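Local coordinates for protein beta-glucosidase (Chaetomella raphigera, PDB 6JXG) that probably hydrolyses terminal, non-reducing beta-D-glucosyl residues to release beta-D-glucose, as a secreted family 3 glycoside hydrolase of cellulose degradation, at residues S21-A26 and N266-I271; D58-I63 and G108-P113; A395-I400 and L411-T416; L675-T680 and V686-G691. All coordinates share one frame; numbering follows the deposited sequence.

Overall arrangement
From the N terminus, the chain first opens contact 1 at helix 22-29 and closes it about 240 residues later at helix 265-272. Contact 2 is nested inside that long loop; it joins the loops after the neighbouring parallel strands 55-57 and 105-106, near the centre of the molecule. The remaining two follow in series and none cross. Contact 3 closes a short helix-to-strand connection at the edge of the sheet in the family's C-terminal domain, and contact 4 closes a hairpin in the fibronectin type III-like domain. No two contacts touch: centres lie about 31 Å apart for contacts 1 and 2, and about 59 Å for contacts 1 and 3, which flank the chain's centre on opposite sides.

Contact 1 of 4, residues S21-A26 and N266-I271; sequences SNTDKA and NLLAAI. With NAG (2-acetamido-2-deoxy-beta-D-glucopyranose), chain C.
A helix-helix contact at the periphery of the molecule joins helix 22-29 to helix 265-272, and Leu268 carries nearly all of it by laying its two methyls against Asn22, Thr23 and Ala26. The short helical segments are inclined at 125° with axes 10.2 Å apart, a wide spacing bridged by the leucine side chain. Its CG lies anti to the carbonyl carbon (chi1 -58°), which carries the fork across to the facing helix. There CD2 settles 3.9 Å from Ala26 CB and 3.8 Å from the backbone oxygen Asn22 O, while CD1 meets Thr23 CG2 at 4.0 Å, the two side chains crossing at about a right angle. No hydrogen bond spans the segments; van der Waals contact of the leucine methyls joins them. Replacing Leu268 by an alanine would probably open a gap beside Ala26 CB and leave Thr23 CG2 without its apolar mate.

The first turn of the receiving helix is fixed by a capping box: Asp24 N gives its hydrogen to Ser21 OG at 2.8 Å, and Ser21 N returns one to Asp24 OD2, meeting it from above the carboxylate plane. Elsewhere on helix 265-272, away from Leu268, an N-linked glycan lies against the helix: the sugar's O6 donates to Asn266 OD1 at 3.0 Å, and Asn266 ND2 is bound to Tyr261 O.

Helix 278-294 runs beneath both partners, holding Asn22 OD1 through Gln278 and Lys25 NZ through a salt bridge with Asp282, and touching Ile271; helix 239-245 packs against Leu267 and Ala270.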
loop_
_atom_site.group_PDB
_atom_site.type_symbol
_atom_site.label_atom_id
_atom_site.label_comp_id
_atom_site.label_asym_id
_atom_site.label_seq_id
_atom_site.Cartn_x
_atom_site.Cartn_y
_atom_site.Cartn_z
ATOM N N SER A 21 3.311 -4.601 38.642
ATOM C CA SER A 21 4.440 -3.867 39.192
ATOM C C SER A 21 5.068 -2.978 38.143
ATOM O O SER A 21 4.777 -3.100 36.984
ATOM C CB SER A 21 5.469 -4.836 39.666
ATOM O OG SER A 21 6.074 -5.441 38.523
ATOM N N ASN A 22 5.998 -2.122 38.557
ATOM C CA ASN A 22 6.717 -1.310 37.584
ATOM C C ASN A 22 7.627 -2.143 36.722
ATOM O O ASN A 22 7.751 -1.876 35.542
ATOM C CB ASN A 22 7.515 -0.197 38.253
ATOM C CG ASN A 22 6.837 1.132 38.136
ATOM O OD1 ASN A 22 5.649 1.239 37.786
ATOM N ND2 ASN A 22 7.578 2.151 38.423
ATOM N N THR A 23 8.211 -3.204 37.265
ATOM C CA THR A 23 8.968 -4.093 36.408
ATOM C C THR A 23 8.051 -4.820 35.410
ATOM O O THR A 23 8.457 -5.039 34.251
ATOM C CB THR A 23 9.911 -5.054 37.182
ATOM O OG1 THR A 23 9.126 -5.985 37.885
ATOM C CG2 THR A 23 10.774 -4.343 38.200
ATOM N N ASP A 24 6.836 -5.209 35.813
ATOM C CA ASP A 24 5.863 -5.774 34.819
ATOM C C ASP A 24 5.591 -4.765 33.678
ATOM O O ASP A 24 5.632 -5.101 32.490
ATOM C CB ASP A 24 4.521 -6.112 35.412
ATOM C CG ASP A 24 4.559 -7.191 36.524
ATOM O OD1 ASP A 24 5.407 -8.079 36.475
ATOM O OD2 ASP A 24 3.720 -7.082 37.453
ATOM N N LYS A 25 5.324 -3.527 34.081
ATOM C CA LYS A 25 5.015 -2.408 33.140
ATOM C C LYS A 25 6.163 -2.178 32.183
ATOM O O LYS A 25 5.960 -2.111 30.981
ATOM C CB LYS A 25 4.690 -1.138 33.916
ATOM C CG LYS A 25 3.378 -1.283 34.677
ATOM C CD LYS A 25 3.089 -0.073 35.553
ATOM C CE LYS A 25 1.917 -0.398 36.430
ATOM N NZ LYS A 25 1.558 0.807 37.133
ATOM N N ALA A 26 7.370 -2.114 32.716
ATOM C CA ALA A 26 8.552 -1.953 31.868
ATOM C C ALA A 26 8.701 -3.079 30.859
ATOM O O ALA A 26 9.087 -2.858 29.726
ATOM C CB ALA A 26 9.818 -1.767 32.714
ATOM N N ASN A 266 16.391 1.166 32.478
ATOM C CA ASN A 266 16.622 2.568 32.189
ATOM C C ASN A 266 15.389 3.468 32.239
ATOM O O ASN A 266 15.476 4.553 32.751
ATOM C CB ASN A 266 17.284 2.751 30.843
ATOM C CG ASN A 266 18.776 2.834 30.944
ATOM O OD1 ASN A 266 19.302 3.442 31.857
ATOM N ND2 ASN A 266 19.468 2.195 30.029
ATOM N N LEU A 267 14.233 3.019 31.755
ATOM C CA LEU A 267 13.000 3.808 31.860
ATOM C C LEU A 267 12.555 3.952 33.322
ATOM O O LEU A 267 12.117 5.055 33.747
ATOM C CB LEU A 267 11.883 3.176 30.999
ATOM C CG LEU A 267 10.511 3.849 30.969
ATOM C CD1 LEU A 267 10.524 5.302 30.545
ATOM C CD2 LEU A 267 9.567 3.061 30.044
ATOM N N LEU A 268 12.657 2.866 34.088
ATOM C CA LEU A 268 12.345 2.924 35.561
ATOM C C LEU A 268 13.262 3.913 36.281
ATOM O O LEU A 268 12.809 4.631 37.157
ATOM C CB LEU A 268 12.407 1.526 36.177
ATOM C CG LEU A 268 11.481 0.487 35.558
ATOM C CD1 LEU A 268 11.436 -0.827 36.314
ATOM C CD2 LEU A 268 10.095 1.077 35.382
ATOM N N ALA A 269 14.525 3.956 35.889
ATOM C CA ALA A 269 15.456 4.948 36.378
ATOM C C ALA A 269 15.000 6.381 36.048
ATOM O O ALA A 269 15.117 7.264 36.861
ATOM C CB ALA A 269 16.851 4.670 35.792
ATOM N N ALA A 270 14.503 6.614 34.828
ATOM C CA ALA A 270 14.066 7.937 34.410
ATOM C C ALA A 270 12.844 8.353 35.265
ATOM O O ALA A 270 12.611 9.507 35.521
ATOM C CB ALA A 270 13.668 7.917 32.946
ATOM N N ILE A 271 12.033 7.385 35.650
ATOM C CA ILE A 271 10.878 7.706 36.452
ATOM C C ILE A 271 11.362 8.055 37.863
ATOM O O ILE A 271 10.909 9.067 38.443
ATOM C CB ILE A 271 9.854 6.547 36.531
ATOM C CG1 ILE A 271 9.262 6.258 35.127
ATOM C CG2 ILE A 271 8.729 6.968 37.489
ATOM C CD1 ILE A 271 8.339 5.080 35.002
HETATM C C1 NAG C . 17.563 9.840 34.585
HETATM C C2 NAG C . 18.902 10.600 34.365
HETATM C C3 NAG C . 19.348 10.454 32.931
HETATM C C4 NAG C . 19.263 9.012 32.457
HETATM C C5 NAG C . 17.891 8.375 32.773
HETATM C C6 NAG C . 17.773 6.865 32.395
HETATM C C7 NAG C . 19.153 12.533 35.817
HETATM C C8 NAG C . 19.013 14.039 35.981
HETATM N N2 NAG C . 18.833 12.032 34.623
HETATM O O3 NAG C . 20.674 10.956 32.739
HETATM O O4 NAG C . 19.557 9.092 31.074
HETATM O O5 NAG C . 17.637 8.481 34.165
HETATM O O6 NAG C . 18.871 6.189 32.938
HETATM O O7 NAG C . 19.482 11.784 36.751
#

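Contact 2 of 4, residues D58-I63 and G108-P113; sequences DGPLGI and GPVAGP
Pro60 meets Val110 and Gly108 through the CG corner of its ring, without a hydrogen bond between the segments. Pro60 CG lies 3.6 Å from Val110 CG2 and 4.1 Å from Gly108 CA, while Pro60 CB is 4.1 Å from that same valine methyl. The valine turns CG1 anti to its backbone nitrogen (chi1 174°), which leaves CG2 as the branch facing the ring. The backbones also come close, with Pro60 CA and Gly108 CA 4.3 Å apart. A beta carbon on Gly108 would fall 2.8 Å from Pro60 CA, so this approach depends on the absence of a side chain there.

One step further out, Pro60 sits within a type I turn from Gly59 to Gly62, whose ends are also joined by Gly59 N donating to Gly62 O at 2.9 Å. Its entry is set by a cis peptide between Asp58 and Gly59. The opposing loop is bent by cis peptides before Pro109 and Pro113. Gln106 holds Gly59 O, Arg64 forms a salt bridge with Asp58 OD2, and Lys155 touches both Pro60 and Val110.

Segment 58-63 follows strand 55-57 and segment 108-113 comes just after strand 105-106, and these strands are parallel neighbours in one sheet. Two fully buried loops meeting at the C-terminal ends of adjacent strands are consistent with the catalytic end of a family 3 TIM barrel-like domain.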
loop_
_atom_site.group_PDB
_atom_site.type_symbol
_atom_site.label_atom_id
_atom_site.label_comp_id
_atom_site.label_asym_id
_atom_site.label_seq_id
_atom_site.Cartn_x
_atom_site.Cartn_y
_atom_site.Cartn_z
ATOM N N ASP A 58 6.366 -9.075 10.830
ATOM C CA ASP A 58 6.227 -8.540 9.436
ATOM C C ASP A 58 5.420 -9.569 8.581
ATOM O O ASP A 58 5.263 -10.768 8.959
ATOM C CB ASP A 58 7.589 -8.362 8.800
ATOM C CG ASP A 58 8.357 -7.158 9.290
ATOM O OD1 ASP A 58 7.698 -6.136 9.460
ATOM O OD2 ASP A 58 9.605 -7.256 9.493
ATOM N N GLY A 59 4.850 -9.159 7.466
ATOM C CA GLY A 59 4.845 -7.782 7.005
ATOM C C GLY A 59 3.517 -7.533 6.327
ATOM O O GLY A 59 2.576 -8.287 6.509
ATOM N N PRO A 60 3.423 -6.458 5.525
ATOM C CA PRO A 60 2.123 -6.055 4.948
ATOM C C PRO A 60 1.458 -6.991 3.953
ATOM O O PRO A 60 0.222 -6.928 3.834
ATOM C CB PRO A 60 2.435 -4.630 4.332
ATOM C CG PRO A 60 3.704 -4.199 5.064
ATOM C CD PRO A 60 4.467 -5.440 5.331
ATOM N N LEU A 61 2.210 -7.870 3.259
ATOM C CA LEU A 61 1.630 -8.666 2.190
ATOM C C LEU A 61 1.662 -10.151 2.495
ATOM O O LEU A 61 1.375 -10.970 1.627
ATOM C CB LEU A 61 2.344 -8.379 0.870
ATOM C CG LEU A 61 3.840 -8.597 0.759
ATOM C CD1 LEU A 61 4.313 -10.043 0.950
ATOM C CD2 LEU A 61 4.396 -8.097 -0.561
ATOM N N GLY A 62 2.038 -10.489 3.709
ATOM C CA GLY A 62 2.121 -11.879 4.116
ATOM C C GLY A 62 3.038 -12.035 5.302
ATOM O O GLY A 62 3.851 -11.125 5.622
ATOM N N ILE A 63 2.978 -13.224 5.912
ATOM C CA ILE A 63 3.770 -13.458 7.134
ATOM C C ILE A 63 5.213 -13.648 6.712
ATOM O O ILE A 63 5.516 -14.520 5.830
ATOM C CB ILE A 63 3.341 -14.739 7.849
ATOM C CG1 ILE A 63 1.819 -14.840 7.997
ATOM C CG2 ILE A 63 4.079 -14.832 9.197
ATOM C CD1 ILE A 63 1.145 -13.641 8.624
ATOM N N GLY A 108 1.547 -4.171 9.340
ATOM C CA GLY A 108 1.057 -3.441 8.155
ATOM C C GLY A 108 -0.415 -3.067 8.432
ATOM O O GLY A 108 -1.009 -3.496 9.441
ATOM N N PRO A 109 -1.051 -2.348 7.519
ATOM C CA PRO A 109 -0.586 -1.962 6.238
ATOM C C PRO A 109 0.199 -0.614 6.239
ATOM O O PRO A 109 0.461 -0.045 7.248
ATOM C CB PRO A 109 -1.854 -1.851 5.418
ATOM C CG PRO A 109 -2.906 -1.334 6.411
ATOM C CD PRO A 109 -2.428 -1.891 7.757
ATOM N N VAL A 110 0.638 -0.219 5.049
ATOM C CA VAL A 110 1.548 0.896 4.881
ATOM C C VAL A 110 0.861 2.126 4.321
ATOM O O VAL A 110 0.440 2.143 3.150
ATOM C CB VAL A 110 2.729 0.459 3.975
ATOM C CG1 VAL A 110 3.610 1.651 3.659
ATOM C CG2 VAL A 110 3.565 -0.671 4.617
ATOM N N ALA A 111 0.695 3.132 5.180
ATOM C CA ALA A 111 0.224 4.485 4.799
ATOM C C ALA A 111 1.315 5.500 4.488
ATOM O O ALA A 111 1.000 6.596 3.994
ATOM C CB ALA A 111 -0.618 5.092 5.891
ATOM N N GLY A 112 2.556 5.187 4.864
ATOM C CA GLY A 112 3.734 6.100 4.732
ATOM C C GLY A 112 4.933 5.177 4.473
ATOM O O GLY A 112 5.311 4.347 5.304
ATOM N N PRO A 113 5.581 5.308 3.320
ATOM C CA PRO A 113 5.396 6.307 2.282
ATOM C C PRO A 113 4.063 6.151 1.487
ATOM O O PRO A 113 3.545 5.003 1.277
ATOM C CB PRO A 113 6.535 6.013 1.361
ATOM C CG PRO A 113 6.752 4.506 1.478
ATOM C CD PRO A 113 6.581 4.281 2.944
#

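Contact 3 of 4, residues A395-I400 and L411-T416; sequences APLDAI and LVLSTT
Leu397 and Leu413 form the closest apolar contact between helix 396-406 and strand 410-414, with Leu397 CD1 3.9 Å from Leu413 CD2. The other leucine methyl, Leu397 CD2, stands 4.1 Å from the same Leu413 CD2, so both branches of the helical residue close around one methyl. Leu397 holds CG anti to its backbone nitrogen (chi1 -178°), which sends the fork out toward the strand. Two looser contacts extend the interface: Leu397 CD2 lies 4.4 Å from Thr415 CG2, and Ile400 CG2 is equally far from Leu411 CD2.

A polar bond within the helical segment holds its start. Ala395 N, at the N-cap, donates to Asp398 OD2 at 3.0 Å and meets it from above the carboxylate plane, 54° out of it, tying the helix start to its first turn. No hydrogen bond crosses between the two segments.

Strands 351-355 and 410-414 are parallel neighbours, linked through helix 396-406 in a beta-alpha-beta crossover at the edge of the six-stranded sheet. Leu397 and Leu413 both rest on Ile354, and Leu411 on Leu352. Val412 and Ser414 instead touch helix 419-427, while Ala399 and Pro396 pack on helix 511-519.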
loop_
_atom_site.group_PDB
_atom_site.type_symbol
_atom_site.label_atom_id
_atom_site.label_comp_id
_atom_site.label_asym_id
_atom_site.label_seq_id
_atom_site.Cartn_x
_atom_site.Cartn_y
_atom_site.Cartn_z
ATOM N N ALA A 395 4.858 -18.595 -12.450
ATOM C CA ALA A 395 5.451 -17.700 -13.421
ATOM C C ALA A 395 4.605 -17.609 -14.686
ATOM O O ALA A 395 3.846 -18.503 -14.974
ATOM C CB ALA A 395 6.845 -18.155 -13.775
ATOM N N PRO A 396 4.780 -16.543 -15.473
ATOM C CA PRO A 396 3.954 -16.454 -16.704
ATOM C C PRO A 396 4.003 -17.727 -17.573
ATOM O O PRO A 396 2.981 -18.219 -18.033
ATOM C CB PRO A 396 4.588 -15.289 -17.443
ATOM C CG PRO A 396 5.025 -14.370 -16.347
ATOM C CD PRO A 396 5.569 -15.334 -15.256
ATOM N N LEU A 397 5.207 -18.251 -17.818
ATOM C CA LEU A 397 5.322 -19.442 -18.671
ATOM C C LEU A 397 4.645 -20.696 -18.076
ATOM O O LEU A 397 4.095 -21.548 -18.824
ATOM C CB LEU A 397 6.810 -19.694 -19.027
ATOM C CG LEU A 397 7.033 -20.886 -19.962
ATOM C CD1 LEU A 397 6.365 -20.551 -21.304
ATOM C CD2 LEU A 397 8.498 -21.188 -20.108
ATOM N N ASP A 398 4.640 -20.813 -16.736
ATOM C CA ASP A 398 3.918 -21.896 -16.031
ATOM C C ASP A 398 2.479 -21.886 -16.437
ATOM O O ASP A 398 1.867 -22.914 -16.670
ATOM C CB ASP A 398 4.033 -21.727 -14.480
ATOM C CG ASP A 398 5.464 -21.842 -13.959
ATOM O OD1 ASP A 398 6.369 -22.285 -14.743
ATOM O OD2 ASP A 398 5.691 -21.494 -12.756
ATOM N N ALA A 399 1.848 -20.705 -16.425
ATOM C CA ALA A 399 0.430 -20.577 -16.768
ATOM C C ALA A 399 0.177 -20.632 -18.282
ATOM O O ALA A 399 -0.816 -21.150 -18.718
ATOM C CB ALA A 399 -0.135 -19.285 -16.238
ATOM N N ILE A 400 1.047 -20.051 -19.070
ATOM C CA ILE A 400 0.791 -19.989 -20.500
ATOM C C ILE A 400 0.943 -21.353 -21.210
ATOM O O ILE A 400 0.117 -21.703 -22.040
ATOM C CB ILE A 400 1.732 -18.963 -21.140
ATOM C CG1 ILE A 400 1.314 -17.545 -20.690
ATOM C CG2 ILE A 400 1.829 -19.152 -22.661
ATOM C CD1 ILE A 400 2.387 -16.529 -20.999
ATOM N N LEU A 411 5.453 -22.986 -28.986
ATOM C CA LEU A 411 6.194 -22.008 -28.191
ATOM C C LEU A 411 7.672 -21.981 -28.495
ATOM O O LEU A 411 8.309 -23.005 -28.518
ATOM C CB LEU A 411 5.976 -22.263 -26.704
ATOM C CG LEU A 411 4.537 -22.263 -26.187
ATOM C CD1 LEU A 411 4.524 -22.840 -24.795
ATOM C CD2 LEU A 411 3.926 -20.883 -26.166
ATOM N N VAL A 412 8.184 -20.786 -28.754
ATOM C CA VAL A 412 9.561 -20.518 -28.948
ATOM C C VAL A 412 10.149 -19.738 -27.746
ATOM O O VAL A 412 9.869 -18.512 -27.516
ATOM C CB VAL A 412 9.766 -19.687 -30.238
ATOM C CG1 VAL A 412 11.268 -19.540 -30.517
ATOM C CG2 VAL A 412 9.060 -20.336 -31.413
ATOM N N LEU A 413 10.998 -20.433 -26.985
ATOM C CA LEU A 413 11.442 -19.935 -25.695
ATOM C C LEU A 413 12.768 -19.222 -25.774
ATOM O O LEU A 413 13.763 -19.742 -26.325
ATOM C CB LEU A 413 11.491 -21.083 -24.702
ATOM C CG LEU A 413 10.203 -21.885 -24.499
ATOM C CD1 LEU A 413 10.393 -22.947 -23.439
ATOM C CD2 LEU A 413 9.069 -20.937 -24.127
ATOM N N SER A 414 12.790 -17.999 -25.272
ATOM C CA SER A 414 14.021 -17.317 -24.983
ATOM C C SER A 414 13.983 -16.615 -23.579
ATOM O O SER A 414 13.939 -15.414 -23.475
ATOM C CB SER A 414 14.346 -16.304 -26.066
ATOM O OG SER A 414 15.630 -15.851 -25.872
ATOM N N THR A 415 14.088 -17.420 -22.529
ATOM C CA THR A 415 13.828 -16.976 -21.142
ATOM C C THR A 415 15.037 -16.435 -20.391
ATOM O O THR A 415 15.175 -16.614 -19.196
ATOM C CB THR A 415 13.172 -18.134 -20.413
ATOM O OG1 THR A 415 14.002 -19.272 -20.509
ATOM C CG2 THR A 415 11.896 -18.493 -21.064
ATOM N N THR A 416 15.912 -15.753 -21.116
ATOM C CA THR A 416 16.979 -14.939 -20.583
ATOM C C THR A 416 16.726 -13.558 -21.156
ATOM O O THR A 416 15.792 -13.354 -21.933
ATOM C CB THR A 416 18.383 -15.399 -21.003
ATOM O OG1 THR A 416 18.643 -15.049 -22.376
ATOM C CG2 THR A 416 18.558 -16.816 -20.855
#

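Contact 4 of 4, residues L675-T680 and V686-G691; sequences LSYWDT and VTPTSG
The Tyr677 ring receives Val686 over one face and Pro688 at its edge. Val686 CB stands 4.2 Å from the ring centroid and 24° off the normal, a CH-pi contact displaced toward the rim, while Pro688 CG lies in the ring plane, 4.0 Å from Tyr677 CE2. The ring is brought there by a chi1 of 69°, which puts CG between the backbone nitrogen and the carbonyl carbon. Replacing Tyr677 by a serine would probably leave Val686 CB without the ring face beneath it and open a gap beside Pro688 CG at the ring's edge.

Beneath these side chains the backbones form an antiparallel hydrogen-bonded pair: Tyr677 N donates to Val686 O at 2.9 Å, and Val686 N to Tyr677 O at 2.7 Å, nearly straight at 169°. Further along, Thr687 OG1 donates to Ser676 OG at 3.0 Å, an oxygen also bonded to Arg672 O. The second branch of the valine, Val686 CG2, meets Asp679 CB at 3.6 Å, and the aspartate's carboxylate is held by Ser682. Leu675 O is buried here without a polar partner, with Pro688 CD 3.2 Å away.

Strands 677-679 and 684-686 make this hairpin. Tyr677 touches helix 175-182, where Trp678 also stacks on His179, and Pro688 and Leu675 rest on Phe693 of strand 692-698.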
loop_
_atom_site.group_PDB
_atom_site.type_symbol
_atom_site.label_atom_id
_atom_site.label_comp_id
_atom_site.label_asym_id
_atom_site.label_seq_id
_atom_site.Cartn_x
_atom_site.Cartn_y
_atom_site.Cartn_z
ATOM N N LEU A 675 -14.986 17.114 1.262
ATOM C CA LEU A 675 -15.355 18.419 0.749
ATOM C C LEU A 675 -14.740 19.559 1.536
ATOM O O LEU A 675 -15.155 20.716 1.370
ATOM C CB LEU A 675 -16.877 18.576 0.765
ATOM C CG LEU A 675 -17.623 17.547 -0.072
ATOM C CD1 LEU A 675 -19.104 17.626 0.224
ATOM C CD2 LEU A 675 -17.376 17.716 -1.560
ATOM N N SER A 676 -13.651 19.277 2.248
ATOM C CA SER A 676 -12.995 20.240 3.113
ATOM C C SER A 676 -11.560 20.469 2.733
ATOM O O SER A 676 -10.940 19.757 1.873
ATOM C CB SER A 676 -13.012 19.726 4.557
ATOM O OG SER A 676 -14.337 19.569 4.994
ATOM N N TYR A 677 -11.004 21.446 3.389
ATOM C CA TYR A 677 -9.577 21.733 3.277
ATOM C C TYR A 677 -9.081 22.135 4.640
ATOM O O TYR A 677 -9.888 22.608 5.495
ATOM C CB TYR A 677 -9.294 22.801 2.217
ATOM C CG TYR A 677 -9.789 24.207 2.609
ATOM C CD1 TYR A 677 -9.009 25.059 3.381
ATOM C CD2 TYR A 677 -11.053 24.606 2.274
ATOM C CE1 TYR A 677 -9.454 26.315 3.762
ATOM C CE2 TYR A 677 -11.528 25.871 2.630
ATOM C CZ TYR A 677 -10.741 26.719 3.362
ATOM O OH TYR A 677 -11.275 27.952 3.688
ATOM N N TRP A 678 -7.781 21.985 4.848
ATOM C CA TRP A 678 -7.134 22.416 6.077
ATOM C C TRP A 678 -6.704 23.897 6.017
ATOM O O TRP A 678 -5.863 24.274 5.181
ATOM C CB TRP A 678 -5.897 21.579 6.382
ATOM C CG TRP A 678 -5.278 21.926 7.678
ATOM C CD1 TRP A 678 -4.248 22.784 7.853
ATOM C CD2 TRP A 678 -5.640 21.466 9.017
ATOM N NE1 TRP A 678 -3.874 22.842 9.191
ATOM C CE2 TRP A 678 -4.724 22.057 9.922
ATOM C CE3 TRP A 678 -6.592 20.578 9.523
ATOM C CZ2 TRP A 678 -4.782 21.859 11.306
ATOM C CZ3 TRP A 678 -6.638 20.351 10.896
ATOM C CH2 TRP A 678 -5.701 20.985 11.791
ATOM N N ASP A 679 -7.299 24.677 6.916
ATOM C CA ASP A 679 -7.061 26.093 7.059
ATOM C C ASP A 679 -6.019 26.320 8.153
ATOM O O ASP A 679 -6.280 26.046 9.376
ATOM C CB ASP A 679 -8.353 26.793 7.472
ATOM C CG ASP A 679 -8.167 28.325 7.552
ATOM O OD1 ASP A 679 -7.550 28.888 6.664
ATOM O OD2 ASP A 679 -8.532 28.897 8.562
ATOM N N THR A 680 -4.842 26.740 7.724
ATOM C CA THR A 680 -3.739 26.894 8.632
ATOM C C THR A 680 -4.056 28.043 9.553
ATOM O O THR A 680 -3.650 28.006 10.671
ATOM C CB THR A 680 -2.407 27.190 7.913
ATOM O OG1 THR A 680 -2.558 28.360 7.102
ATOM C CG2 THR A 680 -1.971 26.032 7.005
ATOM N N VAL A 686 -11.807 23.228 7.235
ATOM C CA VAL A 686 -12.939 24.058 6.878
ATOM C C VAL A 686 -13.715 23.430 5.708
ATOM O O VAL A 686 -13.123 22.956 4.751
ATOM C CB VAL A 686 -12.468 25.484 6.563
ATOM C CG1 VAL A 686 -13.633 26.338 6.076
ATOM C CG2 VAL A 686 -11.927 26.155 7.833
ATOM N N THR A 687 -15.026 23.448 5.806
ATOM C CA THR A 687 -15.898 23.104 4.692
ATOM C C THR A 687 -16.489 24.346 4.034
ATOM O O THR A 687 -17.318 24.998 4.664
ATOM C CB THR A 687 -17.075 22.284 5.170
ATOM O OG1 THR A 687 -16.580 21.279 6.062
ATOM C CG2 THR A 687 -17.782 21.601 3.984
ATOM N N PRO A 688 -16.104 24.645 2.789
ATOM C CA PRO A 688 -16.613 25.854 2.122
ATOM C C PRO A 688 -18.145 25.951 2.059
ATOM O O PRO A 688 -18.905 24.947 2.007
ATOM C CB PRO A 688 -16.051 25.772 0.694
ATOM C CG PRO A 688 -14.901 24.837 0.765
ATOM C CD PRO A 688 -15.198 23.878 1.919
ATOM N N THR A 689 -18.577 27.203 2.064
ATOM C CA THR A 689 -19.937 27.536 2.346
ATOM C C THR A 689 -20.536 28.558 1.333
ATOM O O THR A 689 -21.588 29.127 1.524
ATOM C CB THR A 689 -19.912 27.985 3.841
ATOM O OG1 THR A 689 -21.155 27.684 4.435
ATOM C CG2 THR A 689 -19.513 29.422 4.042
ATOM N N SER A 690 -19.824 28.818 0.265
ATOM C CA SER A 690 -20.336 29.624 -0.838
ATOM C C SER A 690 -19.560 29.199 -2.080
ATOM O O SER A 690 -18.438 28.683 -2.017
ATOM C CB SER A 690 -20.106 31.121 -0.598
ATOM O OG SER A 690 -18.715 31.396 -0.545
ATOM N N GLY A 691 -20.149 29.454 -3.222
ATOM C CA GLY A 691 -19.586 28.935 -4.434
ATOM C C GLY A 691 -20.122 27.524 -4.497
ATOM O O GLY A 691 -21.172 27.181 -3.894
#